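Catechol 1,2-dioxygenase (Acinetobacter sp., PDB 1DMH) catalyses the intradiol cleavage of catechol by molecular oxygen to cis,cis-muconate, using one ferric ion in each subunit of a homodimer. Local coordinates at residues V3-F6 / D10-D13; R87-D92 / A256-L261; L95-A100 / G233-T238. One frame throughout, in Å; residues are numbered along the deposited sequence.

From the N terminus, interaction 1 comes first and closes a tiny loop, folding residues 3-6 back on helix 9-18 at the far end of the helical zipper domain. It ends well before interaction 2 opens; the centres of the two are about 41 Å apart, yet both touch the second subunit. Interaction 2 closes a long loop, from helix 80-94 to the segment ahead of strand 262-268, and so ties the helical part to the catalytic beta structure. Interaction 3 is nested inside it, joining the chain just after that helix to the chain leading into strand 237-243. Their centres lie about 11 Å apart, and Asp92 of the helix forms a salt bridge with Arg235 and probably a hydrogen bond with Asn99.

Interaction 1: V3-F6 / D10-D13; sequences VKIF and DVQD
Gln12, on helix 9-18, reaches back to Phe6 in the loop ahead of it. From CB, the side chain sets CG beside the backbone N of Gln12 (chi1 -63°), and the chain bends at chi2 (-58°) toward the loop. CG passes 3.7 Å from Phe6 O and the amide carbon CD 3.5 Å from the same oxygen. The tip nitrogen NE2 then donates to Phe6 O at 2.5 Å, so short that the exact length is uncertain. The acceptor lies near the plane of the Gln12 amide, whereas NE2 is tilted away from the carbonyl plane of Phe6. NE2 also sits above the centre of the Phe6 ring, 3.4 Å from its plane, with the amide steeply inclined to it. Beside this pair, Val11 points at the loop: CG2 presses against Ile5 O and meets Ile5 CG1 at 4.0 Å, while CG1 approaches Phe6 CD1 obliquely. The Phe6 ring rests on Tyr42 and Lys43 of helix 28-47, and Tyr83 and Met86 of the second subunit pack against Phe6 and Val11. One amide nitrogen thus donates to a carbonyl while lying over an aromatic face, which probably helps hold the loop against the first turns of the helix.

Interaction 2: R87-D92 / A256-L261; sequences RMDAED and ATREGL
Arg258 and Asp89 meet because both side chains leave the backbone with CG beside N (chi1 -62° and -72°), and because Arg258 is then stretched out from CG to NE. The extended arginine bridges most of the 12.5 Å between Asp89 CA and Arg258 CA, and the two side chains approach from opposite directions. Only OD2 of the carboxylate engages Arg258. Asp89 OD2 lies 2.4 Å from Arg258 NH2, so short that the exact length is doubtful. The same OD2 is 3.0 Å from Arg258 NH1, a weak and strongly bent bond. OD2 sits near the guanidinium plane, at the edge carrying the two terminal nitrogens, but the carboxylate is turned 72° out of that plane, so the paired two-oxygen geometry is not formed. The second oxygen, Asp89 OD1, has its own salt bridge to Arg103 NH1; two positive partners would probably favour the charged carboxylate. On the same helix, Arg87 bonds Ile50 O of the second subunit. Arg258 is the first residue of a type II beta turn closed by Leu261 N to Arg258 O (3.0 Å), with Gly260 at the positive-phi position typical of that turn. The turn leads into strand 262-268, so the ion pair links helix 80-94, in the N-terminal helical region, to the beta structure of the intradiol dioxygenase fold.

Interaction 3: L95-A100 / G233-T238; sequences LGIENA and GHRKLT
Arg235 holds this contact with Ile97 and Asn99, and the segment that carries it starts at Gly233, whose positive phi turns the chain. His234 follows, with NE2 bonded to Ala143 N. Arg235 comes next, pointing across the gap: CG lies beside its backbone N, the chain runs on straight, and a bend at chi3 (-58°) swings the guanidinium so that Ile97 meets a face and Asn99 an edge. Ile97 CD1 stands 3.6 Å above the guanidinium plane, offset toward the rim. Ile97 CG2 touches Arg235 NH2 at 3.6 Å. Asn99 lies at the edge with its amide almost coplanar with the guanidinium, 3° apart. Asn99 OD1 comes within 3.1 Å of Arg235 NH2, but the angle is too poor for a hydrogen bond. The firmer polar partner of both residues is Asp92 of helix 80-94: OD1 forms a salt bridge with Arg235 NH1 and OD2 probably accepts from Asn99 ND2, while Arg235 NE bonds Thr293 OG1. That helix ends in a Schellman motif, in which Gly96, at positive phi, lets the chain turn away and deliver Ile97 and Asn99 to the arginine. After Arg235, Lys236 makes a cation-pi contact with Phe228. Leu237 packs on Leu290 of strand 283-291. It lies with Thr238 on strand 237-243, which pairs antiparallel with strand 220-230, the strand bearing the iron ligands His224 and His226.

Interaction 1: V3-F6 / D10-D13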
loop_
_atom_site.group_PDB
_atom_site.type_symbol
_atom_site.label_atom_id
_atom_site.label_comp_id
_atom_site.label_asym_id
_atom_site.label_seq_id
_atom_site.Cartn_x
_atom_site.Cartn_y
_atom_site.Cartn_z
ATOM N N VAL A 3 9.429 25.063 -7.013
ATOM C CA VAL A 3 10.478 24.564 -6.067
ATOM C C VAL A 3 11.293 23.418 -6.635
ATOM O O VAL A 3 10.751 22.388 -7.036
ATOM C CB VAL A 3 9.858 24.105 -4.723
ATOM C CG1 VAL A 3 10.858 23.289 -3.936
ATOM C CG2 VAL A 3 9.476 25.319 -3.901
ATOM N N LYS A 4 12.606 23.594 -6.666
ATOM C CA LYS A 4 13.470 22.552 -7.187
ATOM C C LYS A 4 14.584 22.320 -6.209
ATOM O O LYS A 4 15.530 23.088 -6.158
ATOM C CB LYS A 4 14.048 22.958 -8.539
ATOM C CG LYS A 4 12.997 23.117 -9.617
ATOM C CD LYS A 4 13.618 23.655 -10.896
ATOM C CE LYS A 4 12.533 24.062 -11.903
ATOM N NZ LYS A 4 13.098 24.749 -13.114
ATOM N N ILE A 5 14.462 21.260 -5.422
ATOM C CA ILE A 5 15.473 20.926 -4.441
ATOM C C ILE A 5 15.903 19.474 -4.577
ATOM O O ILE A 5 16.834 19.035 -3.914
ATOM C CB ILE A 5 14.966 21.175 -2.988
ATOM C CG1 ILE A 5 13.786 20.254 -2.640
ATOM C CG2 ILE A 5 14.549 22.620 -2.847
ATOM C CD1 ILE A 5 13.345 20.403 -1.174
ATOM N N PHE A 6 15.243 18.727 -5.448
ATOM C CA PHE A 6 15.602 17.328 -5.603
ATOM C C PHE A 6 17.089 17.139 -5.919
ATOM O O PHE A 6 17.761 16.242 -5.404
ATOM C CB PHE A 6 14.789 16.667 -6.714
ATOM C CG PHE A 6 15.147 15.227 -6.923
ATOM C CD1 PHE A 6 14.779 14.266 -5.988
ATOM C CD2 PHE A 6 15.915 14.838 -8.018
ATOM C CE1 PHE A 6 15.172 12.936 -6.138
ATOM C CE2 PHE A 6 16.312 13.515 -8.179
ATOM C CZ PHE A 6 15.939 12.561 -7.238
ATOM N N ASP A 10 21.685 18.147 -0.197
ATOM C CA ASP A 10 20.918 17.822 0.997
ATOM C C ASP A 10 19.878 16.732 0.720
ATOM O O ASP A 10 19.751 15.790 1.505
ATOM C CB ASP A 10 20.256 19.075 1.550
ATOM C CG ASP A 10 21.271 20.124 1.927
ATOM O OD1 ASP A 10 22.169 19.789 2.721
ATOM O OD2 ASP A 10 21.191 21.270 1.429
ATOM N N VAL A 11 19.146 16.843 -0.389
ATOM C CA VAL A 11 18.153 15.825 -0.721
ATOM C C VAL A 11 18.812 14.511 -1.170
ATOM O O VAL A 11 18.402 13.423 -0.750
ATOM C CB VAL A 11 17.185 16.326 -1.804
ATOM C CG1 VAL A 11 16.276 15.172 -2.287
ATOM C CG2 VAL A 11 16.350 17.461 -1.229
ATOM N N GLN A 12 19.846 14.598 -2.001
ATOM C CA GLN A 12 20.515 13.382 -2.446
ATOM C C GLN A 12 21.130 12.581 -1.280
ATOM O O GLN A 12 21.000 11.347 -1.241
ATOM C CB GLN A 12 21.553 13.742 -3.510
ATOM C CG GLN A 12 20.879 14.357 -4.753
ATOM C CD GLN A 12 19.863 13.416 -5.365
ATOM O OE1 GLN A 12 20.192 12.272 -5.676
ATOM N NE2 GLN A 12 18.633 13.879 -5.536
ATOM N N ASP A 13 21.775 13.264 -0.326
ATOM C CA ASP A 13 22.356 12.563 0.821
ATOM C C ASP A 13 21.267 11.985 1.707
ATOM O O ASP A 13 21.388 10.864 2.228
ATOM C CB ASP A 13 23.237 13.484 1.660
ATOM C CG ASP A 13 24.529 13.856 0.951
ATOM O OD1 ASP A 13 24.959 13.081 0.056
ATOM O OD2 ASP A 13 25.121 14.905 1.308
#

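Interaction 2: R87-D92 / A256-L261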
loop_
_atom_site.group_PDB
_atom_site.type_symbol
_atom_site.label_atom_id
_atom_site.label_comp_id
_atom_site.label_asym_id
_atom_site.label_seq_id
_atom_site.Cartn_x
_atom_site.Cartn_y
_atom_site.Cartn_z
ATOM N N ARG A 87 7.575 -9.613 -20.081
ATOM C CA ARG A 87 8.997 -9.801 -19.863
ATOM C C ARG A 87 9.326 -11.278 -20.047
ATOM O O ARG A 87 10.321 -11.624 -20.712
ATOM C CB ARG A 87 9.384 -9.330 -18.473
ATOM C CG ARG A 87 9.242 -7.834 -18.273
ATOM C CD ARG A 87 9.549 -7.499 -16.833
ATOM N NE ARG A 87 10.975 -7.625 -16.542
ATOM C CZ ARG A 87 11.485 -8.185 -15.441
ATOM N NH1 ARG A 87 10.697 -8.702 -14.485
ATOM N NH2 ARG A 87 12.805 -8.192 -15.280
ATOM N N MET A 88 8.499 -12.155 -19.472
ATOM C CA MET A 88 8.728 -13.590 -19.619
ATOM C C MET A 88 8.691 -14.020 -21.088
ATOM O O MET A 88 9.522 -14.841 -21.524
ATOM C CB MET A 88 7.722 -14.373 -18.803
ATOM C CG MET A 88 8.047 -14.321 -17.341
ATOM S SD MET A 88 6.971 -15.386 -16.350
ATOM C CE MET A 88 5.639 -14.295 -15.846
ATOM N N ASP A 89 7.750 -13.469 -21.855
ATOM C CA ASP A 89 7.675 -13.790 -23.281
ATOM C C ASP A 89 8.926 -13.334 -24.025
ATOM O O ASP A 89 9.467 -14.063 -24.866
ATOM C CB ASP A 89 6.475 -13.150 -23.945
ATOM C CG ASP A 89 5.181 -13.802 -23.553
ATOM O OD1 ASP A 89 5.195 -14.962 -23.101
ATOM O OD2 ASP A 89 4.143 -13.155 -23.720
ATOM N N ALA A 90 9.378 -12.124 -23.713
ATOM C CA ALA A 90 10.575 -11.582 -24.340
ATOM C C ALA A 90 11.768 -12.494 -24.044
ATOM O O ALA A 90 12.559 -12.809 -24.938
ATOM C CB ALA A 90 10.848 -10.164 -23.807
ATOM N N GLU A 91 11.897 -12.911 -22.788
ATOM C CA GLU A 91 12.998 -13.769 -22.376
ATOM C C GLU A 91 12.938 -15.112 -23.102
ATOM O O GLU A 91 13.961 -15.621 -23.547
ATOM C CB GLU A 91 12.944 -13.974 -20.883
ATOM C CG GLU A 91 14.176 -14.574 -20.322
ATOM C CD GLU A 91 14.010 -14.918 -18.856
ATOM O OE1 GLU A 91 13.244 -15.866 -18.542
ATOM O OE2 GLU A 91 14.628 -14.231 -18.010
ATOM N N ASP A 92 11.742 -15.683 -23.233
ATOM C CA ASP A 92 11.598 -16.945 -23.959
ATOM C C ASP A 92 11.951 -16.757 -25.445
ATOM O O ASP A 92 12.609 -17.617 -26.045
ATOM C CB ASP A 92 10.170 -17.500 -23.879
ATOM C CG ASP A 92 9.834 -18.108 -22.528
ATOM O OD1 ASP A 92 10.716 -18.251 -21.659
ATOM O OD2 ASP A 92 8.650 -18.473 -22.354
ATOM N N ALA A 256 -5.479 -9.582 -19.622
ATOM C CA ALA A 256 -4.962 -10.931 -19.720
ATOM C C ALA A 256 -5.351 -11.700 -20.965
ATOM O O ALA A 256 -4.772 -12.740 -21.249
ATOM C CB ALA A 256 -5.384 -11.715 -18.494
ATOM N N THR A 257 -6.330 -11.224 -21.713
ATOM C CA THR A 257 -6.737 -11.977 -22.888
ATOM C C THR A 257 -5.694 -11.946 -24.007
ATOM O O THR A 257 -5.026 -10.933 -24.240
ATOM C CB THR A 257 -8.131 -11.505 -23.360
ATOM O OG1 THR A 257 -8.096 -10.107 -23.605
ATOM C CG2 THR A 257 -9.156 -11.727 -22.260
ATOM N N ARG A 258 -5.533 -13.093 -24.667
ATOM C CA ARG A 258 -4.579 -13.271 -25.757
ATOM C C ARG A 258 -5.155 -14.086 -26.874
ATOM O O ARG A 258 -5.992 -14.955 -26.644
ATOM C CB ARG A 258 -3.363 -14.050 -25.311
ATOM C CG ARG A 258 -2.570 -13.419 -24.248
ATOM C CD ARG A 258 -1.220 -13.975 -24.417
ATOM N NE ARG A 258 -0.263 -13.253 -23.616
ATOM C CZ ARG A 258 1.046 -13.337 -23.801
ATOM N NH1 ARG A 258 1.529 -14.116 -24.761
ATOM N NH2 ARG A 258 1.861 -12.639 -23.016
ATOM N N GLU A 259 -4.659 -13.840 -28.082
ATOM C CA GLU A 259 -5.104 -14.599 -29.242
ATOM C C GLU A 259 -4.675 -16.031 -29.015
ATOM O O GLU A 259 -3.545 -16.289 -28.595
ATOM C CB GLU A 259 -4.452 -14.083 -30.523
ATOM C CG GLU A 259 -4.955 -12.731 -30.947
ATOM C CD GLU A 259 -4.288 -12.273 -32.230
ATOM O OE1 GLU A 259 -4.376 -13.039 -33.235
ATOM O OE2 GLU A 259 -3.678 -11.160 -32.233
ATOM N N GLY A 260 -5.577 -16.955 -29.302
ATOM C CA GLY A 260 -5.262 -18.344 -29.089
ATOM C C GLY A 260 -5.833 -18.809 -27.767
ATOM O O GLY A 260 -5.833 -19.995 -27.499
ATOM N N LEU A 261 -6.310 -17.892 -26.932
ATOM C CA LEU A 261 -6.886 -18.287 -25.646
ATOM C C LEU A 261 -8.395 -18.018 -25.577
ATOM O O LEU A 261 -9.016 -18.180 -24.512
ATOM C CB LEU A 261 -6.182 -17.575 -24.488
ATOM C CG LEU A 261 -4.679 -17.835 -24.334
ATOM C CD1 LEU A 261 -4.166 -17.068 -23.113
ATOM C CD2 LEU A 261 -4.405 -19.339 -24.201
#

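Interaction 3: L95-A100 / G233-T238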
loop_
_atom_site.group_PDB
_atom_site.type_symbol
_atom_site.label_atom_id
_atom_site.label_comp_id
_atom_site.label_asym_id
_atom_site.label_seq_id
_atom_site.Cartn_x
_atom_site.Cartn_y
_atom_site.Cartn_z
ATOM N N LEU A 95 15.485 -16.913 -26.037
ATOM C CA LEU A 95 16.031 -18.264 -25.887
ATOM C C LEU A 95 15.549 -19.195 -26.983
ATOM O O LEU A 95 15.821 -20.389 -26.946
ATOM C CB LEU A 95 15.629 -18.869 -24.540
ATOM C CG LEU A 95 16.211 -18.205 -23.297
ATOM C CD1 LEU A 95 15.647 -18.847 -22.021
ATOM C CD2 LEU A 95 17.726 -18.331 -23.361
ATOM N N GLY A 96 14.820 -18.650 -27.947
ATOM C CA GLY A 96 14.314 -19.462 -29.033
ATOM C C GLY A 96 13.219 -20.422 -28.606
ATOM O O GLY A 96 12.896 -21.360 -29.338
ATOM N N ILE A 97 12.651 -20.201 -27.421
ATOM C CA ILE A 97 11.577 -21.059 -26.918
ATOM C C ILE A 97 10.269 -20.601 -27.533
ATOM O O ILE A 97 9.762 -19.526 -27.210
ATOM C CB ILE A 97 11.435 -20.969 -25.377
ATOM C CG1 ILE A 97 12.718 -21.436 -24.700
ATOM C CG2 ILE A 97 10.259 -21.799 -24.914
ATOM C CD1 ILE A 97 12.692 -21.306 -23.203
ATOM N N GLU A 98 9.724 -21.413 -28.425
ATOM C CA GLU A 98 8.461 -21.078 -29.069
ATOM C C GLU A 98 7.358 -21.572 -28.116
ATOM O O GLU A 98 7.220 -22.785 -27.918
ATOM C CB GLU A 98 8.409 -21.787 -30.431
ATOM C CG GLU A 98 7.284 -21.381 -31.376
ATOM C CD GLU A 98 5.952 -22.018 -31.026
ATOM O OE1 GLU A 98 5.422 -21.737 -29.932
ATOM O OE2 GLU A 98 5.434 -22.808 -31.854
ATOM N N ASN A 99 6.604 -20.646 -27.501
ATOM C CA ASN A 99 5.507 -21.004 -26.573
ATOM C C ASN A 99 4.207 -21.348 -27.323
ATOM O O ASN A 99 3.425 -20.440 -27.663
ATOM C CB ASN A 99 5.199 -19.849 -25.593
ATOM C CG ASN A 99 6.319 -19.597 -24.591
ATOM O OD1 ASN A 99 6.678 -20.472 -23.809
ATOM N ND2 ASN A 99 6.866 -18.390 -24.611
ATOM N N ALA A 100 3.969 -22.643 -27.559
ATOM C CA ALA A 100 2.777 -23.079 -28.274
ATOM C C ALA A 100 1.519 -22.534 -27.599
ATOM O O ALA A 100 0.725 -21.852 -28.241
ATOM C CB ALA A 100 2.732 -24.594 -28.348
ATOM N N GLY A 233 9.925 -32.873 -16.655
ATOM C CA GLY A 233 10.649 -32.437 -17.836
ATOM C C GLY A 233 10.148 -31.161 -18.499
ATOM O O GLY A 233 10.750 -30.671 -19.460
ATOM N N HIS A 234 9.052 -30.600 -18.003
ATOM C CA HIS A 234 8.519 -29.377 -18.617
ATOM C C HIS A 234 8.334 -28.269 -17.601
ATOM O O HIS A 234 8.262 -28.522 -16.381
ATOM C CB HIS A 234 7.166 -29.633 -19.286
ATOM C CG HIS A 234 7.222 -30.613 -20.410
ATOM N ND1 HIS A 234 7.359 -31.970 -20.207
ATOM C CD2 HIS A 234 7.187 -30.432 -21.753
ATOM C CE1 HIS A 234 7.402 -32.581 -21.377
ATOM N NE2 HIS A 234 7.301 -31.672 -22.332
ATOM N N ARG A 235 8.260 -27.046 -18.114
ATOM C CA ARG A 235 8.055 -25.882 -17.257
ATOM C C ARG A 235 6.573 -25.827 -16.890
ATOM O O ARG A 235 5.720 -26.357 -17.611
ATOM C CB ARG A 235 8.467 -24.592 -17.986
ATOM C CG ARG A 235 9.933 -24.588 -18.458
ATOM C CD ARG A 235 10.354 -23.221 -19.001
ATOM N NE ARG A 235 9.516 -22.789 -20.112
ATOM C CZ ARG A 235 9.597 -21.593 -20.690
ATOM N NH1 ARG A 235 10.487 -20.688 -20.271
ATOM N NH2 ARG A 235 8.781 -21.297 -21.696
ATOM N N LYS A 236 6.264 -25.203 -15.761
ATOM C CA LYS A 236 4.873 -25.098 -15.330
ATOM C C LYS A 236 4.190 -24.003 -16.159
ATOM O O LYS A 236 4.694 -22.868 -16.272
ATOM C CB LYS A 236 4.808 -24.766 -13.852
ATOM C CG LYS A 236 3.439 -24.787 -13.290
ATOM C CD LYS A 236 3.546 -24.438 -11.825
ATOM C CE LYS A 236 2.212 -24.611 -11.131
ATOM N NZ LYS A 236 2.401 -24.525 -9.649
ATOM N N LEU A 237 3.054 -24.357 -16.757
ATOM C CA LEU A 237 2.311 -23.427 -17.611
ATOM C C LEU A 237 1.215 -22.747 -16.806
ATOM O O LEU A 237 0.470 -23.406 -16.092
ATOM C CB LEU A 237 1.627 -24.186 -18.774
ATOM C CG LEU A 237 1.237 -23.563 -20.130
ATOM C CD1 LEU A 237 0.031 -24.298 -20.620
ATOM C CD2 LEU A 237 1.044 -22.082 -20.069
ATOM N N THR A 238 1.120 -21.429 -16.916
ATOM C CA THR A 238 0.052 -20.684 -16.264
ATOM C C THR A 238 -0.691 -20.006 -17.407
ATOM O O THR A 238 -0.078 -19.293 -18.201
ATOM C CB THR A 238 0.581 -19.580 -15.311
ATOM O OG1 THR A 238 1.283 -20.199 -14.230
ATOM C CG2 THR A 238 -0.584 -18.710 -14.753
#